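Local coordinates for periplasmic solute binding protein (Pectobacterium atrosepticum, PDB 4RY1) that probably binds a sugar in the periplasm and delivers it to an ABC-type transporter for uptake into the cell, at residues A[141-146]-A[211-217]; A[178-182]-A[271-275]; A[205-209]-A[377-381]; A[246-250]-A[282-286]. All blocks are in the same frame, centred on the assembly; numbering follows the deposited sequence.

Contact 1: residues A[141-146]-A[211-217]; sequences LFAAGP and KLVDSHV
Gly145 meets the backbone of Ser215 and His216 with nothing between them, and this is the tight part of the contact. Having no side chain, it admits Ser215 O to 3.1 Å from Gly145 CA, a CA-H...O contact, and His216 O to 3.3 Å. The second carbonyl is buried without a hydrogen-bond partner. Pro146 CD lies 3.1 Å from Ser215 O as well; the proline nitrogen has no hydrogen to give, and helix 138-152 kinks there. What comes so close is a Schellman motif at the C-terminus of helix 199-214: His216 takes a positive phi (61°), and His216 N and Val217 N bond back into the last helical turn. Beyond it Val217 wedges its two methyls against helix 138-152, CG1 on Leu141 CD1 (3.7 Å) and CG2 against Leu141 O. The looser, solvent side lies round the partly exposed Phe142, where Leu212 CD2 approaches Phe142 CE1 at 3.5 Å. Lys211 suits this exposed place because its long aliphatic chain can cross one face of the ring, CD 3.7 Å from the Phe142 centroid and almost above it. The ammonium NZ ends off-centre, 4.5 Å from that centroid, a loose cation-pi contact.

Contact 2: residues A[178-182]-A[271-275]; sequences YMAQK and FITIP
With CG anti to its carbonyl carbon (chi1 -68°) and the chain extended beyond (chi2 178°), Gln181 carries its amide to the backbone of Ile272 to Ile274. Ile274 likewise has CG1 anti to the carbonyl carbon, and its CD1 lies against helix 169-183. The Gln181 amide meets the loop backbone with both of its polar atoms. NE2 donates to Ile272 O at 2.9 Å in a nearly straight bond (174°) that lies in the carbonyl plane on a lone pair; a glycerol, probably from the crystallisation liquor, shares this oxygen. OE1 accepts from Ile274 N at 3.0 Å, although this donor sits well above the amide carbonyl plane. Next to the polar pair, Ile274 CD1 packs 3.8 Å from Tyr178 CE1, an oblique approach to the ring, and 3.6 Å from Lys182 CB; the ammonium of Lys182 forms a salt bridge with Glu204. Loop 271-275, between strands 266-268 and 284-292, is irregular, and glutamine suits the place because its amide offers a donor and an acceptor, as a neighbouring peptide would. Trp138 NE1 adds a second bond to OE1, and NE2 gives another to Ser280 O. With two bonds on each polar atom, the amide's rotation is fixed and its buried oxygen and nitrogen are satisfied, so one side chain holds the loop against helix 169-183 at two points, Ile272 and Ile274, with Ile274 packing beside it.

Contact 3: residues A[205-209]-A[377-381]; sequences LFGFY and WTTSL
Phe206 and Trp377 form the aromatic part of this contact, where helices 205-209 and 377-381 cross at -57° with their axes 11.9 Å apart. Spacing this wide suits large residues, since rings are needed to span it. The two side chains run past each other in opposite directions, centroids 4.9 Å apart and planes at 47°, so the pair is oblique. Trp377 CZ3 comes over one face of the Phe206 ring, toward its rim, and Phe206 CZ lies 3.6 Å from Trp377 CE3. A CH-pi contact follows: with CG anti to the backbone N (chi1 178°), the Tyr209 ring is carried across to the other helix, where Leu381 CD2 covers one face, 3.7 Å from the Tyr209 centroid. Other apolar contacts are made at the rings. Leu205 CD2 touches Trp377 CZ3 at 3.8 Å, Leu381 CD2 also meets Phe206 CE1, and the small Ser380 lets its CB approach Phe206 CE1 at 3.6 Å, while its OG bonds within its own helix to Leu376 O. Tyr209 OH bonds Asp385 and Trp377 NE1 bonds Val168 O, so these polar ends are satisfied outside the two segments. Helix 391-409 packs on the contact through Phe398, edge-to-face with Phe206, and helix 169-183 through Leu172, on Leu205 and Trp377.

Contact 4: residues A[246-250]-A[282-286]; sequences MYLWD and LTSKP
Trp249 and Ser284 stand on backbones running in much the same direction (24° apart), their CA atoms 8.2 Å from each other, and no hydrogen bond joins the two segments. Each instead pairs antiparallel with strand 107-123, so side chains make the contact across that shared partner. Lys285 lays its chain over one face of the Trp249 indole: CG is 4.0 Å from the centroid of the six-membered ring and CE 3.6 Å from CZ2. It leaves the backbone with CG between N and the carbonyl carbon (chi1 69°) and then runs extended, which suits a lysine that must cover a ring and still carry its charge onward. NZ bonds Asn67 OD1 and a bound glycerol and forms a salt bridge with Glu369. Thr283 meets the far end of the indole, with its O 3.4 Å from Trp249 CZ3 and its CG2 3.9 Å from CH2. Tyr247 OH also bonds glycerol, which probably comes from the crystallisation liquor but may mark the sugar-binding cleft expected in this family. Arg118 of strand 107-123 adds a cation-pi contact to Trp249, helix 169-183 packs against Tyr247 and Thr283, and helix 346-356 lies against Asp250.

In the fold
Contacts 3 and 4 are buried, contacts 1 and 2 only partly so; contact 1, about 24 Å from the centre of the chain to its own centre and with exposed residues, is nearest the surface. Contacts 1 and 3 both use helix 199-214 and touch where Phe142 meets Phe208. Tyr178 of contact 2 packs on that same Phe208, and Ile272 reaches Leu141, so these three form one continuous packed region of helices and a loop. Contact 4 lies nearest the chain's centre, about 6 Å between centres, and of the other three touches contact 2 alone, through Phe271 and Leu282. Apolar packing dominates contact 3 and amide hydrogen bonds contact 2; contact 1 joins close backbone approach to a lysine-covered ring, whereas contact 4 combines an indole with a lysine whose charge is paired elsewhere.

Contact 1: residues A[141-146]-A[211-217]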
loop_
_atom_site.group_PDB
_atom_site.type_symbol
_atom_site.label_atom_id
_atom_site.label_comp_id
_atom_site.label_asym_id
_atom_site.label_seq_id
_atom_site.Cartn_x
_atom_site.Cartn_y
_atom_site.Cartn_z
ATOM N N LEU A 141 11.266 13.124 -15.231
ATOM C CA LEU A 141 9.959 13.326 -14.601
ATOM C C LEU A 141 9.672 14.827 -14.469
ATOM O O LEU A 141 8.624 15.297 -14.906
ATOM C CB LEU A 141 9.874 12.616 -13.245
ATOM C CG LEU A 141 8.525 12.841 -12.538
ATOM C CD1 LEU A 141 7.368 12.235 -13.332
ATOM C CD2 LEU A 141 8.567 12.276 -11.132
ATOM N N PHE A 142 10.613 15.568 -13.883
ATOM C CA PHE A 142 10.437 17.017 -13.691
ATOM C C PHE A 142 10.269 17.734 -15.015
ATOM O O PHE A 142 9.460 18.653 -15.124
ATOM C CB PHE A 142 11.590 17.627 -12.886
ATOM C CG PHE A 142 11.618 17.171 -11.454
ATOM C CD1 PHE A 142 10.555 17.453 -10.611
ATOM C CD2 PHE A 142 12.701 16.459 -10.950
ATOM C CE1 PHE A 142 10.564 17.025 -9.296
ATOM C CE2 PHE A 142 12.710 16.034 -9.639
ATOM C CZ PHE A 142 11.642 16.317 -8.808
ATOM N N ALA A 143 11.021 17.294 -16.019
ATOM C CA ALA A 143 10.986 17.928 -17.330
ATOM C C ALA A 143 9.651 17.668 -18.075
ATOM O O ALA A 143 9.242 18.460 -18.911
ATOM C CB ALA A 143 12.186 17.492 -18.163
ATOM N N ALA A 144 8.965 16.563 -17.757
ATOM C CA ALA A 144 7.642 16.252 -18.341
ATOM C C ALA A 144 6.548 17.252 -17.978
ATOM O O ALA A 144 5.638 17.505 -18.784
ATOM C CB ALA A 144 7.175 14.870 -17.928
ATOM N N GLY A 145 6.617 17.777 -16.757
ATOM C CA GLY A 145 5.585 18.692 -16.238
ATOM C C GLY A 145 5.313 19.906 -17.133
ATOM O O GLY A 145 4.168 20.150 -17.539
ATOM N N PRO A 146 6.357 20.701 -17.439
ATOM C CA PRO A 146 6.146 21.893 -18.276
ATOM C C PRO A 146 5.654 21.563 -19.659
ATOM O O PRO A 146 4.909 22.343 -20.267
ATOM C CB PRO A 146 7.541 22.499 -18.363
ATOM C CG PRO A 146 8.171 22.106 -17.071
ATOM C CD PRO A 146 7.704 20.703 -16.845
ATOM N N LYS A 211 9.418 21.029 -5.739
ATOM C CA LYS A 211 9.808 20.875 -7.141
ATOM C C LYS A 211 8.757 20.168 -7.993
ATOM O O LYS A 211 8.523 20.531 -9.121
ATOM C CB LYS A 211 11.150 20.153 -7.287
ATOM C CG LYS A 211 11.722 20.331 -8.691
ATOM C CD LYS A 211 13.154 19.848 -8.786
ATOM C CE LYS A 211 13.728 20.113 -10.167
ATOM N NZ LYS A 211 15.117 19.595 -10.277
ATOM N N LEU A 212 8.138 19.132 -7.449
ATOM C CA LEU A 212 7.084 18.435 -8.175
ATOM C C LEU A 212 5.941 19.397 -8.526
ATOM O O LEU A 212 5.439 19.397 -9.647
ATOM C CB LEU A 212 6.561 17.261 -7.341
ATOM C CG LEU A 212 7.503 16.061 -7.161
ATOM C CD1 LEU A 212 6.952 15.123 -6.109
ATOM C CD2 LEU A 212 7.682 15.305 -8.460
ATOM N N VAL A 213 5.565 20.215 -7.545
ATOM C CA VAL A 213 4.513 21.208 -7.739
ATOM C C VAL A 213 4.937 22.325 -8.707
ATOM O O VAL A 213 4.246 22.607 -9.702
ATOM C CB VAL A 213 4.038 21.799 -6.409
ATOM C CG1 VAL A 213 3.105 22.968 -6.649
ATOM C CG2 VAL A 213 3.301 20.725 -5.620
ATOM N N ASP A 214 6.070 22.951 -8.413
ATOM C CA ASP A 214 6.560 24.077 -9.222
ATOM C C ASP A 214 6.789 23.677 -10.694
ATOM O O ASP A 214 6.575 24.486 -11.614
ATOM C CB ASP A 214 7.846 24.649 -8.620
ATOM C CG ASP A 214 7.623 25.382 -7.298
ATOM O OD1 ASP A 214 6.468 25.680 -6.920
ATOM O OD2 ASP A 214 8.641 25.679 -6.632
ATOM N N SER A 215 7.201 22.428 -10.912
ATOM C CA SER A 215 7.413 21.857 -12.265
ATOM C C SER A 215 6.152 21.342 -12.993
ATOM O O SER A 215 6.251 20.833 -14.103
ATOM C CB SER A 215 8.434 20.704 -12.233
ATOM O OG SER A 215 9.691 21.109 -11.730
ATOM N N HIS A 216 4.981 21.464 -12.365
ATOM C CA HIS A 216 3.724 20.948 -12.927
ATOM C C HIS A 216 3.756 19.428 -13.128
ATOM O O HIS A 216 3.122 18.897 -14.033
ATOM C CB HIS A 216 3.353 21.668 -14.244
ATOM C CG HIS A 216 1.875 21.748 -14.516
ATOM N ND1 HIS A 216 1.188 20.812 -15.261
ATOM C CD2 HIS A 216 0.959 22.683 -14.159
ATOM C CE1 HIS A 216 -0.086 21.156 -15.336
ATOM N NE2 HIS A 216 -0.251 22.289 -14.678
ATOM N N VAL A 217 4.485 18.723 -12.263
ATOM C CA VAL A 217 4.435 17.253 -12.307
ATOM C C VAL A 217 3.172 16.733 -11.624
ATOM O O VAL A 217 2.493 15.863 -12.140
ATOM C CB VAL A 217 5.684 16.604 -11.694
ATOM C CG1 VAL A 217 5.557 15.085 -11.735
ATOM C CG2 VAL A 217 6.907 17.006 -12.489
#

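Contact 2: residues A[178-182]-A[271-275]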
loop_
_atom_site.group_PDB
_atom_site.type_symbol
_atom_site.label_atom_id
_atom_site.label_comp_id
_atom_site.label_asym_id
_atom_site.label_seq_id
_atom_site.Cartn_x
_atom_site.Cartn_y
_atom_site.Cartn_z
ATOM N N TYR A 178 13.307 8.228 -3.549
ATOM C CA TYR A 178 14.337 9.141 -4.059
ATOM C C TYR A 178 15.537 9.246 -3.108
ATOM O O TYR A 178 16.698 9.116 -3.514
ATOM C CB TYR A 178 13.747 10.537 -4.289
ATOM C CG TYR A 178 14.761 11.610 -4.647
ATOM C CD1 TYR A 178 15.253 11.723 -5.948
ATOM C CD2 TYR A 178 15.198 12.542 -3.696
ATOM C CE1 TYR A 178 16.166 12.709 -6.286
ATOM C CE2 TYR A 178 16.099 13.542 -4.034
ATOM C CZ TYR A 178 16.582 13.616 -5.330
ATOM O OH TYR A 178 17.497 14.587 -5.693
ATOM N N MET A 179 15.240 9.493 -1.843
ATOM C CA MET A 179 16.286 9.674 -0.830
ATOM C C MET A 179 17.056 8.387 -0.547
ATOM O O MET A 179 18.245 8.421 -0.218
ATOM C CB MET A 179 15.706 10.240 0.459
ATOM C CG MET A 179 15.072 11.619 0.309
ATOM S SD MET A 179 16.211 13.041 0.016
ATOM C CE MET A 179 16.901 13.226 1.668
ATOM N N ALA A 180 16.385 7.250 -0.691
ATOM C CA ALA A 180 17.070 5.954 -0.524
ATOM C C ALA A 180 18.060 5.735 -1.670
ATOM O O ALA A 180 19.175 5.251 -1.461
ATOM C CB ALA A 180 16.080 4.813 -0.462
ATOM N N GLN A 181 17.637 6.086 -2.878
ATOM C CA GLN A 181 18.513 6.036 -4.057
ATOM C C GLN A 181 19.717 6.939 -3.910
ATOM O O GLN A 181 20.840 6.565 -4.251
ATOM C CB GLN A 181 17.752 6.457 -5.295
ATOM C CG GLN A 181 16.692 5.453 -5.686
ATOM C CD GLN A 181 15.903 5.911 -6.885
ATOM O OE1 GLN A 181 16.160 6.973 -7.445
ATOM N NE2 GLN A 181 14.937 5.114 -7.289
ATOM N N LYS A 182 19.460 8.136 -3.399
ATOM C CA LYS A 182 20.507 9.174 -3.297
ATOM C C LYS A 182 21.525 8.906 -2.201
ATOM O O LYS A 182 22.730 9.086 -2.375
ATOM C CB LYS A 182 19.886 10.543 -3.017
ATOM C CG LYS A 182 20.922 11.654 -2.942
ATOM C CD LYS A 182 20.325 12.987 -3.311
ATOM C CE LYS A 182 21.428 13.979 -3.637
ATOM N NZ LYS A 182 21.112 15.316 -3.086
ATOM N N PHE A 271 10.676 2.243 -13.344
ATOM C CA PHE A 271 11.070 2.578 -11.998
ATOM C C PHE A 271 12.083 3.711 -12.040
ATOM O O PHE A 271 13.256 3.522 -12.355
ATOM C CB PHE A 271 11.607 1.354 -11.278
ATOM C CG PHE A 271 10.520 0.400 -10.905
ATOM C CD1 PHE A 271 10.014 -0.481 -11.837
ATOM C CD2 PHE A 271 9.972 0.422 -9.659
ATOM C CE1 PHE A 271 8.988 -1.346 -11.523
ATOM C CE2 PHE A 271 8.922 -0.429 -9.338
ATOM C CZ PHE A 271 8.449 -1.331 -10.265
ATOM N N ILE A 272 11.603 4.896 -11.711
ATOM C CA ILE A 272 12.401 6.116 -11.839
ATOM C C ILE A 272 13.600 6.032 -10.895
ATOM O O ILE A 272 13.459 5.789 -9.701
ATOM C CB ILE A 272 11.566 7.379 -11.547
ATOM C CG1 ILE A 272 10.358 7.416 -12.497
ATOM C CG2 ILE A 272 12.421 8.635 -11.699
ATOM C CD1 ILE A 272 9.343 8.476 -12.138
ATOM N N THR A 273 14.783 6.285 -11.433
ATOM C CA THR A 273 16.018 6.120 -10.658
ATOM C C THR A 273 17.028 7.224 -10.949
ATOM O O THR A 273 17.120 7.711 -12.072
ATOM C CB THR A 273 16.660 4.756 -10.958
ATOM O OG1 THR A 273 15.680 3.723 -10.782
ATOM C CG2 THR A 273 17.801 4.458 -10.036
ATOM N N ILE A 274 17.753 7.618 -9.907
ATOM C CA ILE A 274 18.919 8.517 -10.028
ATOM C C ILE A 274 20.003 7.749 -10.766
ATOM O O ILE A 274 20.328 6.633 -10.381
ATOM C CB ILE A 274 19.484 8.948 -8.647
ATOM C CG1 ILE A 274 18.491 9.806 -7.866
ATOM C CG2 ILE A 274 20.773 9.764 -8.814
ATOM C CD1 ILE A 274 18.853 10.052 -6.415
ATOM N N PRO A 275 20.579 8.343 -11.826
ATOM C CA PRO A 275 21.711 7.681 -12.453
ATOM C C PRO A 275 22.797 7.426 -11.396
ATOM O O PRO A 275 23.098 8.307 -10.593
ATOM C CB PRO A 275 22.161 8.696 -13.513
ATOM C CG PRO A 275 20.937 9.506 -13.800
ATOM C CD PRO A 275 20.286 9.638 -12.459
#

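Contact 3: residues A[205-209]-A[377-381]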
loop_
_atom_site.group_PDB
_atom_site.type_symbol
_atom_site.label_atom_id
_atom_site.label_comp_id
_atom_site.label_asym_id
_atom_site.label_seq_id
_atom_site.Cartn_x
_atom_site.Cartn_y
_atom_site.Cartn_z
ATOM N N LEU A 205 13.776 16.884 1.318
ATOM C CA LEU A 205 12.545 16.104 1.108
ATOM C C LEU A 205 11.387 17.040 0.769
ATOM O O LEU A 205 10.657 16.820 -0.211
ATOM C CB LEU A 205 12.213 15.267 2.350
ATOM C CG LEU A 205 10.871 14.529 2.319
ATOM C CD1 LEU A 205 10.872 13.410 1.291
ATOM C CD2 LEU A 205 10.555 14.023 3.716
ATOM N N PHE A 206 11.219 18.083 1.578
ATOM C CA PHE A 206 10.216 19.116 1.266
ATOM C C PHE A 206 10.530 19.852 -0.034
ATOM O O PHE A 206 9.626 20.186 -0.806
ATOM C CB PHE A 206 9.980 20.068 2.429
ATOM C CG PHE A 206 9.112 19.488 3.498
ATOM C CD1 PHE A 206 7.722 19.552 3.409
ATOM C CD2 PHE A 206 9.675 18.797 4.558
ATOM C CE1 PHE A 206 6.926 18.984 4.400
ATOM C CE2 PHE A 206 8.887 18.215 5.536
ATOM C CZ PHE A 206 7.512 18.317 5.468
ATOM N N GLY A 207 11.811 20.074 -0.304
ATOM C CA GLY A 207 12.209 20.675 -1.588
ATOM C C GLY A 207 11.802 19.836 -2.799
ATOM O O GLY A 207 11.447 20.357 -3.843
ATOM N N PHE A 208 11.875 18.518 -2.640
ATOM C CA PHE A 208 11.491 17.550 -3.678
ATOM C C PHE A 208 9.984 17.700 -3.993
ATOM O O PHE A 208 9.581 17.768 -5.168
ATOM C CB PHE A 208 11.854 16.154 -3.182
ATOM C CG PHE A 208 11.394 15.022 -4.072
ATOM C CD1 PHE A 208 12.167 14.590 -5.138
ATOM C CD2 PHE A 208 10.202 14.356 -3.814
ATOM C CE1 PHE A 208 11.762 13.536 -5.935
ATOM C CE2 PHE A 208 9.799 13.298 -4.610
ATOM C CZ PHE A 208 10.571 12.883 -5.666
ATOM N N TYR A 209 9.169 17.784 -2.943
ATOM C CA TYR A 209 7.738 18.092 -3.099
ATOM C C TYR A 209 7.498 19.430 -3.841
ATOM O O TYR A 209 6.739 19.510 -4.810
ATOM C CB TYR A 209 7.011 18.101 -1.749
ATOM C CG TYR A 209 5.560 18.464 -1.949
ATOM C CD1 TYR A 209 4.647 17.515 -2.379
ATOM C CD2 TYR A 209 5.110 19.763 -1.765
ATOM C CE1 TYR A 209 3.323 17.838 -2.596
ATOM C CE2 TYR A 209 3.797 20.099 -1.989
ATOM C CZ TYR A 209 2.894 19.131 -2.391
ATOM O OH TYR A 209 1.585 19.482 -2.627
ATOM N N TRP A 377 2.839 15.428 7.827
ATOM C CA TRP A 377 3.345 15.624 6.461
ATOM C C TRP A 377 2.316 16.338 5.583
ATOM O O TRP A 377 2.612 17.339 4.921
ATOM C CB TRP A 377 3.717 14.260 5.858
ATOM C CG TRP A 377 3.952 14.206 4.387
ATOM C CD1 TRP A 377 3.121 13.652 3.455
ATOM C CD2 TRP A 377 5.107 14.667 3.658
ATOM N NE1 TRP A 377 3.666 13.758 2.210
ATOM C CE2 TRP A 377 4.884 14.369 2.295
ATOM C CE3 TRP A 377 6.296 15.308 4.019
ATOM C CZ2 TRP A 377 5.810 14.651 1.308
ATOM C CZ3 TRP A 377 7.215 15.608 3.029
ATOM C CH2 TRP A 377 6.966 15.298 1.689
ATOM N N THR A 378 1.099 15.813 5.600
ATOM C CA THR A 378 0.010 16.318 4.750
ATOM C C THR A 378 -0.313 17.781 5.052
ATOM O O THR A 378 -0.371 18.626 4.143
ATOM C CB THR A 378 -1.231 15.420 4.904
ATOM O OG1 THR A 378 -0.896 14.086 4.464
ATOM C CG2 THR A 378 -2.415 15.950 4.111
ATOM N N THR A 379 -0.461 18.077 6.338
ATOM C CA THR A 379 -0.713 19.453 6.782
ATOM C C THR A 379 0.487 20.377 6.485
ATOM O O THR A 379 0.309 21.561 6.152
ATOM C CB THR A 379 -1.176 19.504 8.246
ATOM O OG1 THR A 379 -0.188 18.931 9.100
ATOM C CG2 THR A 379 -2.483 18.754 8.408
ATOM N N SER A 380 1.694 19.836 6.568
ATOM C CA SER A 380 2.891 20.616 6.216
ATOM C C SER A 380 2.876 20.992 4.744
ATOM O O SER A 380 3.200 22.123 4.388
ATOM C CB SER A 380 4.172 19.847 6.517
ATOM O OG SER A 380 4.296 19.604 7.905
ATOM N N LEU A 381 2.516 20.045 3.880
ATOM C CA LEU A 381 2.396 20.354 2.440
ATOM C C LEU A 381 1.342 21.435 2.175
ATOM O O LEU A 381 1.532 22.302 1.327
ATOM C CB LEU A 381 2.048 19.101 1.624
ATOM C CG LEU A 381 3.055 17.968 1.767
ATOM C CD1 LEU A 381 2.620 16.842 0.844
ATOM C CD2 LEU A 381 4.499 18.354 1.524
#

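Contact 4: residues A[246-250]-A[282-286]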
loop_
_atom_site.group_PDB
_atom_site.type_symbol
_atom_site.label_atom_id
_atom_site.label_comp_id
_atom_site.label_asym_id
_atom_site.label_seq_id
_atom_site.Cartn_x
_atom_site.Cartn_y
_atom_site.Cartn_z
ATOM N N MET A 246 -0.328 7.583 -11.440
ATOM C CA MET A 246 -0.394 7.421 -9.991
ATOM C C MET A 246 0.738 6.509 -9.541
ATOM O O MET A 246 1.110 5.575 -10.251
ATOM C CB MET A 246 -1.739 6.819 -9.550
ATOM C CG MET A 246 -2.917 7.768 -9.634
ATOM S SD MET A 246 -2.999 9.161 -8.460
ATOM C CE MET A 246 -4.336 10.052 -9.311
ATOM N N TYR A 247 1.254 6.785 -8.351
ATOM C CA TYR A 247 2.284 5.973 -7.705
ATOM C C TYR A 247 1.587 5.110 -6.665
ATOM O O TYR A 247 1.458 5.494 -5.512
ATOM C CB TYR A 247 3.343 6.881 -7.062
ATOM C CG TYR A 247 4.504 6.222 -6.375
ATOM C CD1 TYR A 247 5.402 5.419 -7.068
ATOM C CD2 TYR A 247 4.764 6.473 -5.033
ATOM C CE1 TYR A 247 6.507 4.869 -6.428
ATOM C CE2 TYR A 247 5.869 5.928 -4.398
ATOM C CZ TYR A 247 6.743 5.138 -5.100
ATOM O OH TYR A 247 7.836 4.605 -4.429
ATOM N N LEU A 248 1.152 3.931 -7.086
ATOM C CA LEU A 248 0.262 3.085 -6.279
ATOM C C LEU A 248 0.968 1.853 -5.783
ATOM O O LEU A 248 1.847 1.318 -6.457
ATOM C CB LEU A 248 -0.912 2.600 -7.132
ATOM C CG LEU A 248 -1.812 3.677 -7.700
ATOM C CD1 LEU A 248 -2.839 3.054 -8.641
ATOM C CD2 LEU A 248 -2.476 4.491 -6.599
ATOM N N TRP A 249 0.508 1.323 -4.650
ATOM C CA TRP A 249 0.774 -0.087 -4.358
ATOM C C TRP A 249 0.127 -0.902 -5.487
ATOM O O TRP A 249 -1.016 -0.620 -5.870
ATOM C CB TRP A 249 0.171 -0.510 -3.025
ATOM C CG TRP A 249 0.772 0.121 -1.829
ATOM C CD1 TRP A 249 0.158 0.973 -0.953
ATOM C CD2 TRP A 249 2.112 -0.066 -1.340
ATOM N NE1 TRP A 249 1.038 1.314 0.043
ATOM C CE2 TRP A 249 2.236 0.697 -0.176
ATOM C CE3 TRP A 249 3.218 -0.824 -1.772
ATOM C CZ2 TRP A 249 3.428 0.751 0.559
ATOM C CZ3 TRP A 249 4.396 -0.774 -1.042
ATOM C CH2 TRP A 249 4.488 0.003 0.114
ATOM N N ASP A 250 0.786 -1.948 -5.985
ATOM C CA ASP A 250 0.137 -2.720 -7.063
ATOM C C ASP A 250 -1.192 -3.352 -6.606
ATOM O O ASP A 250 -2.076 -3.597 -7.421
ATOM C CB ASP A 250 1.076 -3.697 -7.806
ATOM C CG ASP A 250 1.801 -4.659 -6.896
ATOM O OD1 ASP A 250 1.112 -5.408 -6.165
ATOM O OD2 ASP A 250 3.059 -4.703 -6.937
ATOM N N LEU A 282 13.372 0.420 -4.248
ATOM C CA LEU A 282 12.174 -0.406 -4.445
ATOM C C LEU A 282 11.474 -0.588 -3.120
ATOM O O LEU A 282 12.077 -0.973 -2.129
ATOM C CB LEU A 282 12.527 -1.785 -5.013
ATOM C CG LEU A 282 11.370 -2.744 -5.302
ATOM C CD1 LEU A 282 10.471 -2.155 -6.368
ATOM C CD2 LEU A 282 11.852 -4.136 -5.686
ATOM N N THR A 283 10.193 -0.295 -3.123
ATOM C CA THR A 283 9.423 -0.168 -1.872
ATOM C C THR A 283 8.309 -1.201 -1.878
ATOM O O THR A 283 7.395 -1.141 -2.695
ATOM C CB THR A 283 8.871 1.255 -1.748
ATOM O OG1 THR A 283 9.985 2.163 -1.791
ATOM C CG2 THR A 283 8.095 1.464 -0.453
ATOM N N SER A 284 8.430 -2.158 -0.975
ATOM C CA SER A 284 7.528 -3.299 -0.894
ATOM C C SER A 284 7.119 -3.611 0.530
ATOM O O SER A 284 7.861 -3.352 1.480
ATOM C CB SER A 284 8.159 -4.558 -1.495
ATOM O OG SER A 284 8.683 -4.358 -2.799
ATOM N N LYS A 285 5.939 -4.215 0.649
ATOM C CA LYS A 285 5.423 -4.674 1.949
ATOM C C LYS A 285 4.279 -5.631 1.707
ATOM O O LYS A 285 3.787 -5.746 0.583
ATOM C CB LYS A 285 4.900 -3.512 2.781
ATOM C CG LYS A 285 3.628 -2.870 2.249
ATOM C CD LYS A 285 3.013 -1.895 3.235
ATOM C CE LYS A 285 1.623 -1.470 2.810
ATOM N NZ LYS A 285 0.930 -0.658 3.867
ATOM N N PRO A 286 3.838 -6.341 2.751
ATOM C CA PRO A 286 2.591 -7.098 2.570
ATOM C C PRO A 286 1.437 -6.192 2.252
ATOM O O PRO A 286 1.279 -5.158 2.900
ATOM C CB PRO A 286 2.376 -7.765 3.931
ATOM C CG PRO A 286 3.730 -7.803 4.563
ATOM C CD PRO A 286 4.371 -6.520 4.102
#